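PDB 3QWU: DNA ligase from Aquifex aeolicus, which probably joins nucleic acid ends in an ATP-dependent reaction, and is seen here with adenosine and calcium bound. Local coordinates for residues R20-E23 with E28-R31; N85-K90 with Y96-G101; F61-G66 with A228-S233. All coordinates share one frame; numbering follows the deposited sequence.

In the fold
Interactions 1 and 2 each hold together a beta hairpin, strands 19-24 with 27-32 and strands 84-91 with 94-98, whereas interaction 3 joins parts of the chain more than 160 residues apart, the start of helix 63-70 and strand 227-231. The first is partly exposed and rich in charge; the other two are buried. Interaction 2 reaches the adenosine through Asn85, while interaction 3 is apolar apart from one water bridge and has its centre about 27 Å from that of interaction 2. Interactions 1 and 2 touch where Arg31 NH1 lies 3.0 Å from Gly101 O, in the loop after strand 94-98, a probable hydrogen bond; interactions 1 and 3 stand on opposite sides of the chain's centre.

Interaction 1: R20-E23 with E28-R31; sequences RSEE and EYLR
Arg20 and Arg31, like Glu22 and Tyr29, form antiparallel hydrogen-bonded pairs, with Ser21–Leu30 and Glu23–Glu28 as the non-hydrogen-bonded pairs of this hairpin. Four backbone bonds join the strands; the straightest, Tyr29 N to Glu22 O at 3.0 Å, has an N-H...O angle of 169°.

In the salt bridge, Glu22 OE2 takes the NE-H of Arg31 at 2.9 Å, in the guanidinium plane, and on the anti side of the carboxylate, 27° out of its plane, while Arg31 NH2 adds a weak bond to the same oxygen at 3.3 Å. A bend in the Glu22 chain at chi2 (-68°) turns its carboxylate toward the arginine. The guanidinium is further fixed by Gly101 O, Asn33 OD1 and a cation-pi contact with Phe103.

The apolar part is a CH-pi contact: Glu22 CB sits over a face of the Tyr29 ring, 3.8 Å from its centroid. Tyr29 OH is bonded to Ile104 N. Replacing Tyr29 by alanine removes ring and hydroxyl, which is likely to leave Ile104 N without this partner and Glu22 CB without the face it rests on.

Like charges also lie near each other: Glu23 OE1 is 3.5 Å from Glu28 OE1, with both residues exposed, and Arg20 NH1, close but not touching, is 4.5 Å from Arg31 NH2. Solvent probably softens the acidic pair, whereas Glu22 probably offsets part of the charge of the buried Arg31.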
loop_
_atom_site.group_PDB
_atom_site.type_symbol
_atom_site.label_atom_id
_atom_site.label_comp_id
_atom_site.label_asym_id
_atom_site.label_seq_id
_atom_site.Cartn_x
_atom_site.Cartn_y
_atom_site.Cartn_z
ATOM N N ARG A 20 3.226 -29.494 2.262
ATOM C CA ARG A 20 3.934 -29.898 3.486
ATOM C C ARG A 20 3.109 -30.948 4.241
ATOM O O ARG A 20 1.880 -30.882 4.281
ATOM C CB ARG A 20 4.185 -28.723 4.452
ATOM C CG ARG A 20 4.247 -27.349 3.829
ATOM C CD ARG A 20 5.264 -26.433 4.484
ATOM N NE ARG A 20 5.818 -25.530 3.471
ATOM C CZ ARG A 20 5.600 -24.213 3.381
ATOM N NH1 ARG A 20 4.845 -23.570 4.272
ATOM N NH2 ARG A 20 6.165 -23.518 2.391
ATOM N N SER A 21 3.791 -31.900 4.867
ATOM C CA SER A 21 3.120 -32.875 5.707
ATOM C C SER A 21 2.891 -32.239 7.050
ATOM O O SER A 21 3.743 -31.525 7.559
ATOM C CB SER A 21 3.932 -34.157 5.846
ATOM O OG SER A 21 5.297 -33.855 5.938
ATOM N N GLU A 22 1.711 -32.464 7.597
ATOM C CA GLU A 22 1.370 -31.967 8.907
ATOM C C GLU A 22 0.973 -33.185 9.662
ATOM O O GLU A 22 0.691 -34.213 9.055
ATOM C CB GLU A 22 0.176 -31.005 8.848
ATOM C CG GLU A 22 0.320 -29.793 7.905
ATOM C CD GLU A 22 1.370 -28.758 8.339
ATOM O OE1 GLU A 22 2.013 -28.923 9.400
ATOM O OE2 GLU A 22 1.536 -27.768 7.599
ATOM N N GLU A 23 0.983 -33.085 10.983
ATOM C CA GLU A 23 0.343 -34.094 11.833
ATOM C C GLU A 23 -0.458 -33.378 12.907
ATOM O O GLU A 23 0.009 -32.400 13.510
ATOM C CB GLU A 23 1.330 -35.081 12.468
ATOM C CG GLU A 23 0.601 -36.120 13.369
ATOM C CD GLU A 23 1.369 -37.432 13.593
ATOM O OE1 GLU A 23 1.853 -38.062 12.611
ATOM O OE2 GLU A 23 1.463 -37.856 14.771
ATOM N N GLU A 28 -1.984 -37.870 10.000
ATOM C CA GLU A 28 -0.815 -37.436 9.247
ATOM C C GLU A 28 -1.318 -37.144 7.849
ATOM O O GLU A 28 -2.017 -37.984 7.281
ATOM C CB GLU A 28 0.223 -38.545 9.228
ATOM C CG GLU A 28 1.640 -38.009 9.212
ATOM C CD GLU A 28 2.691 -39.119 9.432
ATOM O OE1 GLU A 28 2.349 -40.225 9.924
ATOM O OE2 GLU A 28 3.865 -38.865 9.101
ATOM N N TYR A 29 -1.008 -35.961 7.315
ATOM C CA TYR A 29 -1.587 -35.548 6.033
ATOM C C TYR A 29 -0.660 -34.622 5.267
ATOM O O TYR A 29 0.327 -34.137 5.815
ATOM C CB TYR A 29 -3.004 -34.922 6.208
ATOM C CG TYR A 29 -3.099 -33.608 6.984
ATOM C CD1 TYR A 29 -3.485 -32.416 6.362
ATOM C CD2 TYR A 29 -2.847 -33.562 8.343
ATOM C CE1 TYR A 29 -3.608 -31.209 7.098
ATOM C CE2 TYR A 29 -2.954 -32.366 9.085
ATOM C CZ TYR A 29 -3.331 -31.195 8.464
ATOM O OH TYR A 29 -3.394 -30.043 9.232
ATOM N N LEU A 30 -0.956 -34.426 3.985
ATOM C CA LEU A 30 -0.234 -33.463 3.150
ATOM C C LEU A 30 -1.134 -32.260 2.934
ATOM O O LEU A 30 -2.341 -32.425 2.721
ATOM C CB LEU A 30 0.153 -34.100 1.827
ATOM C CG LEU A 30 1.165 -35.262 1.947
ATOM C CD1 LEU A 30 0.510 -36.616 2.419
ATOM C CD2 LEU A 30 1.886 -35.453 0.650
ATOM N N ARG A 31 -0.559 -31.059 3.017
ATOM C CA ARG A 31 -1.322 -29.809 2.972
ATOM C C ARG A 31 -0.784 -28.858 1.928
ATOM O O ARG A 31 0.400 -28.529 1.936
ATOM C CB ARG A 31 -1.238 -29.115 4.325
ATOM C CG ARG A 31 -2.003 -27.804 4.406
ATOM C CD ARG A 31 -1.899 -27.204 5.781
ATOM N NE ARG A 31 -0.593 -26.590 6.034
ATOM C CZ ARG A 31 -0.233 -25.346 5.691
ATOM N NH1 ARG A 31 -1.047 -24.543 5.040
ATOM N NH2 ARG A 31 0.964 -24.905 6.005
#

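Interaction 2: N85-K90 with Y96-G101. With ADN (adenosine), chain C.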
loop_
_atom_site.group_PDB
_atom_site.type_symbol
_atom_site.label_atom_id
_atom_site.label_comp_id
_atom_site.label_asym_id
_atom_site.label_seq_id
_atom_site.Cartn_x
_atom_site.Cartn_y
_atom_site.Cartn_z
ATOM N N ASN A 85 -13.493 -19.282 7.114
ATOM C CA ASN A 85 -13.919 -20.398 6.328
ATOM C C ASN A 85 -13.557 -21.703 7.017
ATOM O O ASN A 85 -12.439 -21.869 7.567
ATOM C CB ASN A 85 -13.171 -20.311 5.009
ATOM C CG ASN A 85 -13.523 -21.396 4.081
ATOM O OD1 ASN A 85 -13.062 -22.536 4.223
ATOM N ND2 ASN A 85 -14.279 -21.050 3.059
ATOM N N THR A 86 -14.497 -22.645 6.979
ATOM C CA THR A 86 -14.214 -23.950 7.489
ATOM C C THR A 86 -14.767 -25.042 6.611
ATOM O O THR A 86 -15.808 -24.876 5.952
ATOM C CB THR A 86 -14.731 -24.135 8.914
ATOM O OG1 THR A 86 -13.934 -25.165 9.527
ATOM C CG2 THR A 86 -16.193 -24.553 8.920
ATOM N N ARG A 87 -14.037 -26.150 6.604
ATOM C CA ARG A 87 -14.392 -27.332 5.830
ATOM C C ARG A 87 -14.443 -28.502 6.821
ATOM O O ARG A 87 -13.476 -28.752 7.535
ATOM C CB ARG A 87 -13.350 -27.555 4.752
ATOM C CG ARG A 87 -13.630 -26.786 3.426
ATOM C CD ARG A 87 -12.423 -26.944 2.490
ATOM N NE ARG A 87 -11.248 -26.416 3.185
ATOM C CZ ARG A 87 -10.002 -26.808 2.975
ATOM N NH1 ARG A 87 -9.726 -27.712 2.045
ATOM N NH2 ARG A 87 -9.012 -26.268 3.672
ATOM N N ILE A 88 -15.594 -29.141 6.942
ATOM C CA ILE A 88 -15.828 -30.081 8.013
ATOM C C ILE A 88 -16.145 -31.445 7.412
ATOM O O ILE A 88 -16.966 -31.546 6.500
ATOM C CB ILE A 88 -17.006 -29.633 8.954
ATOM C CG1 ILE A 88 -16.727 -28.220 9.566
ATOM C CG2 ILE A 88 -17.223 -30.659 10.075
ATOM C CD1 ILE A 88 -17.975 -27.506 10.184
ATOM N N PHE A 89 -15.515 -32.483 7.956
ATOM C CA PHE A 89 -15.697 -33.847 7.438
ATOM C C PHE A 89 -15.553 -34.943 8.480
ATOM O O PHE A 89 -14.991 -34.733 9.555
ATOM C CB PHE A 89 -14.703 -34.137 6.319
ATOM C CG PHE A 89 -13.280 -34.098 6.751
ATOM C CD1 PHE A 89 -12.589 -32.918 6.763
ATOM C CD2 PHE A 89 -12.634 -35.252 7.140
ATOM C CE1 PHE A 89 -11.287 -32.894 7.166
ATOM C CE2 PHE A 89 -11.333 -35.233 7.522
ATOM C CZ PHE A 89 -10.657 -34.057 7.543
ATOM N N LYS A 90 -15.992 -36.146 8.091
ATOM C CA LYS A 90 -15.908 -37.332 8.933
ATOM C C LYS A 90 -14.731 -38.230 8.536
ATOM O O LYS A 90 -14.537 -38.515 7.360
ATOM C CB LYS A 90 -17.233 -38.095 8.850
ATOM C CG LYS A 90 -17.481 -38.967 10.058
ATOM C CD LYS A 90 -18.723 -39.829 9.938
ATOM C CE LYS A 90 -18.778 -40.760 11.165
ATOM N NZ LYS A 90 -19.952 -41.612 11.210
ATOM N N TYR A 96 -13.768 -33.482 11.965
ATOM C CA TYR A 96 -12.669 -32.525 11.966
ATOM C C TYR A 96 -13.030 -31.323 11.130
ATOM O O TYR A 96 -13.900 -31.384 10.223
ATOM C CB TYR A 96 -11.384 -33.141 11.436
ATOM C CG TYR A 96 -10.970 -34.416 12.136
ATOM C CD1 TYR A 96 -10.115 -34.396 13.261
ATOM C CD2 TYR A 96 -11.423 -35.649 11.684
ATOM C CE1 TYR A 96 -9.733 -35.570 13.896
ATOM C CE2 TYR A 96 -11.042 -36.827 12.321
ATOM C CZ TYR A 96 -10.203 -36.781 13.421
ATOM O OH TYR A 96 -9.853 -37.967 14.012
ATOM N N ALA A 97 -12.336 -30.236 11.430
ATOM C CA ALA A 97 -12.609 -28.940 10.772
ATOM C C ALA A 97 -11.300 -28.399 10.255
ATOM O O ALA A 97 -10.322 -28.349 11.007
ATOM C CB ALA A 97 -13.285 -27.947 11.777
ATOM N N LEU A 98 -11.276 -28.052 8.977
ATOM C CA LEU A 98 -10.083 -27.495 8.339
ATOM C C LEU A 98 -10.228 -25.988 8.144
ATOM O O LEU A 98 -11.278 -25.540 7.673
ATOM C CB LEU A 98 -9.845 -28.101 6.956
ATOM C CG LEU A 98 -9.538 -29.584 6.819
ATOM C CD1 LEU A 98 -9.248 -29.888 5.359
ATOM C CD2 LEU A 98 -8.355 -30.059 7.702
ATOM N N SER A 99 -9.177 -25.237 8.489
ATOM C CA SER A 99 -9.006 -23.821 8.101
ATOM C C SER A 99 -8.813 -23.671 6.591
ATOM O O SER A 99 -8.528 -24.630 5.883
ATOM C CB SER A 99 -7.758 -23.244 8.752
ATOM O OG SER A 99 -6.590 -23.744 8.096
ATOM N N ARG A 100 -8.896 -22.458 6.101
ATOM C CA ARG A 100 -8.796 -22.247 4.679
ATOM C C ARG A 100 -7.465 -22.734 4.220
ATOM O O ARG A 100 -7.356 -23.265 3.094
ATOM C CB ARG A 100 -8.961 -20.770 4.329
ATOM C CG ARG A 100 -8.951 -20.504 2.845
ATOM C CD ARG A 100 -10.265 -20.764 2.070
ATOM N NE ARG A 100 -10.467 -19.589 1.198
ATOM C CZ ARG A 100 -10.534 -19.560 -0.135
ATOM N NH1 ARG A 100 -10.493 -20.656 -0.852
ATOM N NH2 ARG A 100 -10.675 -18.398 -0.764
ATOM N N GLY A 101 -6.451 -22.540 5.085
ATOM C CA GLY A 101 -5.087 -22.933 4.783
ATOM C C GLY A 101 -4.885 -24.431 4.762
ATOM O O GLY A 101 -3.879 -24.912 4.254
HETATM O "O5'" ADN C . -13.730 -16.029 -0.612
HETATM C "C5'" ADN C . -14.993 -15.678 -0.043
HETATM C "C4'" ADN C . -15.054 -16.161 1.401
HETATM O "O4'" ADN C . -16.241 -15.656 2.085
HETATM C "C3'" ADN C . -15.147 -17.680 1.461
HETATM O "O3'" ADN C . -13.895 -18.359 1.500
HETATM C "C2'" ADN C . -15.995 -17.946 2.700
HETATM O "O2'" ADN C . -15.182 -18.321 3.799
HETATM C "C1'" ADN C . -16.728 -16.645 3.016
HETATM N N9 ADN C . -18.189 -16.728 2.865
HETATM C C8 ADN C . -19.065 -16.141 3.713
HETATM N N7 ADN C . -20.352 -16.359 3.352
HETATM C C5 ADN C . -20.279 -17.088 2.209
HETATM C C6 ADN C . -21.274 -17.625 1.276
HETATM N N6 ADN C . -22.589 -17.405 1.560
HETATM N N1 ADN C . -20.837 -18.366 0.211
HETATM C C2 ADN C . -19.504 -18.544 -0.021
HETATM N N3 ADN C . -18.529 -18.039 0.789
HETATM C C4 ADN C . -18.863 -17.338 1.895
HETATM O O HOH W 1 -11.375 -24.390 5.014
HETATM O O HOH W 2 -10.376 -20.388 7.526
#
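Arg87 lays its guanidinium across Leu98, with CD1 of the leucine 3.8 Å above the guanidinium plane, offset toward the rim of the group. Its chain bends at chi3 (-59°), which carries NH2 to Ser99 O at 2.8 Å, close to the guanidinium plane. NE donates to a water that in turn donates to Asn85 OD1 and Leu98 O. Leu98 O also accepts from Arg87 N and, at 3.3 Å, from Thr86 OG1 above the carbonyl plane.

With OD1 engaged by that water, Asn85 ND2 donates to adenosine O2' at 3.0 Å and weakly to O3' at 3.1 Å. The Arg100 guanidinium has O3' over one face, NE standing 3.7 Å from it, and its plane is turned 32° from the Asn85 amide.

The Phe89 ring receives Tyr96 CB over a face and Leu98 CG at its edge, 3.8 Å from Phe89 CE1.

Strands 84-91 and 94-98 form an antiparallel hairpin, with Arg87–Leu98 and Phe89–Tyr96 as hydrogen-bonded pairs; its Asn85 end lines the adenosine pocket at the ribose. Strand 127-134 adjoins strand 84-91 on its other side, bonding to the backbone of Thr86 and Ile88, while helix 106-115 packs against Thr86, Ile88 and Ala97.

Interaction 3: F61-G66 with A228-S233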
loop_
_atom_site.group_PDB
_atom_site.type_symbol
_atom_site.label_atom_id
_atom_site.label_comp_id
_atom_site.label_asym_id
_atom_site.label_seq_id
_atom_site.Cartn_x
_atom_site.Cartn_y
_atom_site.Cartn_z
ATOM N N PHE A 61 -16.701 -5.193 -8.881
ATOM C CA PHE A 61 -16.625 -3.844 -8.300
ATOM C C PHE A 61 -17.819 -3.006 -8.726
ATOM O O PHE A 61 -18.147 -2.011 -8.057
ATOM C CB PHE A 61 -15.342 -3.142 -8.740
ATOM C CG PHE A 61 -14.071 -3.627 -8.033
ATOM C CD1 PHE A 61 -13.722 -4.987 -7.996
ATOM C CD2 PHE A 61 -13.192 -2.691 -7.473
ATOM C CE1 PHE A 61 -12.537 -5.414 -7.341
ATOM C CE2 PHE A 61 -12.007 -3.088 -6.826
ATOM C CZ PHE A 61 -11.675 -4.465 -6.768
ATOM N N LEU A 62 -18.454 -3.375 -9.840
ATOM C CA LEU A 62 -19.647 -2.651 -10.329
ATOM C C LEU A 62 -20.743 -3.656 -10.226
ATOM O O LEU A 62 -20.627 -4.763 -10.730
ATOM C CB LEU A 62 -19.484 -2.143 -11.769
ATOM C CG LEU A 62 -18.661 -0.860 -11.925
ATOM C CD1 LEU A 62 -18.436 -0.452 -13.399
ATOM C CD2 LEU A 62 -19.329 0.288 -11.180
ATOM N N LEU A 63 -21.774 -3.334 -9.475
ATOM C CA LEU A 63 -22.806 -4.333 -9.206
ATOM C C LEU A 63 -23.566 -4.601 -10.511
ATOM O O LEU A 63 -23.698 -5.740 -10.944
ATOM C CB LEU A 63 -23.734 -3.856 -8.082
ATOM C CG LEU A 63 -24.854 -4.738 -7.559
ATOM C CD1 LEU A 63 -24.397 -6.140 -7.209
ATOM C CD2 LEU A 63 -25.419 -4.028 -6.295
ATOM N N GLU A 64 -24.045 -3.553 -11.156
ATOM C CA GLU A 64 -24.942 -3.746 -12.297
ATOM C C GLU A 64 -24.226 -4.352 -13.518
ATOM O O GLU A 64 -24.671 -5.393 -14.091
ATOM C CB GLU A 64 -25.585 -2.437 -12.712
ATOM C CG GLU A 64 -26.462 -2.649 -13.976
ATOM C CD GLU A 64 -27.500 -1.571 -14.200
ATOM O OE1 GLU A 64 -27.516 -0.560 -13.471
ATOM O OE2 GLU A 64 -28.285 -1.717 -15.154
ATOM N N THR A 65 -23.134 -3.708 -13.927
ATOM C CA THR A 65 -22.361 -4.188 -15.053
ATOM C C THR A 65 -21.647 -5.491 -14.729
ATOM O O THR A 65 -21.365 -6.234 -15.612
ATOM C CB THR A 65 -21.347 -3.132 -15.465
ATOM O OG1 THR A 65 -22.042 -1.889 -15.607
ATOM C CG2 THR A 65 -20.688 -3.474 -16.756
ATOM N N GLY A 66 -21.337 -5.770 -13.466
ATOM C CA GLY A 66 -20.688 -7.020 -13.123
ATOM C C GLY A 66 -21.633 -8.204 -13.257
ATOM O O GLY A 66 -21.287 -9.249 -13.835
ATOM N N ALA A 228 -19.408 -15.255 -7.711
ATOM C CA ALA A 228 -18.850 -13.889 -7.610
ATOM C C ALA A 228 -19.338 -13.215 -6.357
ATOM O O ALA A 228 -20.437 -13.440 -5.934
ATOM C CB ALA A 228 -19.200 -13.057 -8.823
ATOM N N LYS A 229 -18.516 -12.365 -5.756
ATOM C CA LYS A 229 -18.900 -11.713 -4.506
ATOM C C LYS A 229 -18.834 -10.188 -4.629
ATOM O O LYS A 229 -18.047 -9.635 -5.428
ATOM C CB LYS A 229 -18.019 -12.185 -3.355
ATOM C CG LYS A 229 -16.520 -11.884 -3.510
ATOM C CD LYS A 229 -15.764 -12.281 -2.191
ATOM C CE LYS A 229 -14.373 -12.875 -2.441
ATOM N NZ LYS A 229 -13.293 -11.925 -2.825
ATOM N N TYR A 230 -19.655 -9.523 -3.843
ATOM C CA TYR A 230 -19.670 -8.082 -3.809
ATOM C C TYR A 230 -19.791 -7.646 -2.348
ATOM O O TYR A 230 -20.587 -8.238 -1.590
ATOM C CB TYR A 230 -20.817 -7.567 -4.665
ATOM C CG TYR A 230 -20.944 -6.096 -4.656
ATOM C CD1 TYR A 230 -21.798 -5.448 -3.756
ATOM C CD2 TYR A 230 -20.199 -5.313 -5.557
ATOM C CE1 TYR A 230 -21.912 -4.025 -3.758
ATOM C CE2 TYR A 230 -20.281 -3.926 -5.575
ATOM C CZ TYR A 230 -21.132 -3.268 -4.670
ATOM O OH TYR A 230 -21.173 -1.877 -4.691
ATOM N N ILE A 231 -18.980 -6.631 -1.969
ATOM C CA ILE A 231 -18.811 -6.172 -0.573
ATOM C C ILE A 231 -19.462 -4.781 -0.387
ATOM O O ILE A 231 -19.439 -3.926 -1.279
ATOM C CB ILE A 231 -17.299 -6.136 -0.211
ATOM C CG1 ILE A 231 -16.627 -7.443 -0.747
ATOM C CG2 ILE A 231 -17.010 -5.949 1.319
ATOM C CD1 ILE A 231 -16.805 -8.850 0.022
ATOM N N THR A 232 -20.071 -4.566 0.766
ATOM C CA THR A 232 -20.644 -3.262 1.082
ATOM C C THR A 232 -19.531 -2.259 1.382
ATOM O O THR A 232 -18.411 -2.629 1.736
ATOM C CB THR A 232 -21.566 -3.347 2.281
ATOM O OG1 THR A 232 -20.830 -3.828 3.435
ATOM C CG2 THR A 232 -22.789 -4.286 1.962
ATOM N N SER A 233 -19.839 -0.977 1.237
ATOM C CA SER A 233 -18.849 0.031 1.486
ATOM C C SER A 233 -18.552 0.051 2.959
ATOM O O SER A 233 -17.382 0.195 3.325
ATOM C CB SER A 233 -19.303 1.383 1.008
ATOM O OG SER A 233 -20.554 1.611 1.506
HETATM O O HOH W 3 -20.267 -0.904 -7.049
#
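Tyr230 projects from strand 227-231 toward the start of helix 63-70, and it accounts for more than half of the 153 Å² buried here. Its CG lies opposite the backbone N (chi1 178°), a rotation that brings the CE2 corner of the ring to both Leu63 and the carbonyl of Phe61. Leu63 CB stands 4.2 Å above the ring plane, displaced toward the rim, with Tyr230 CE2 its closest ring atom at 4.3 Å. Phe61 contributes its backbone instead, O lying at the ring edge and in plane, 3.8 Å from Tyr230 CE2.

A water links the same carbonyl to the phenol, donating to Phe61 O at 2.6 Å and accepting from Tyr230 OH at 2.7 Å. The CB of Phe61 points away from Tyr230, and its side chain packs on Arg261 and Leu264 of helix 254-269 and on Leu362 of the second subunit. Leu205 of helix 195-210 and Phe218 of strand 215-220 touch both Leu63 and Tyr230.

No direct hydrogen bond crosses between 61-66 and 228-233. The contact therefore combines apolar packing on one ring face with a water bridge, which gives the buried phenol and carbonyl a common polar partner and links the mixed sheet that holds strand 227-231 to the turn ahead of the helix.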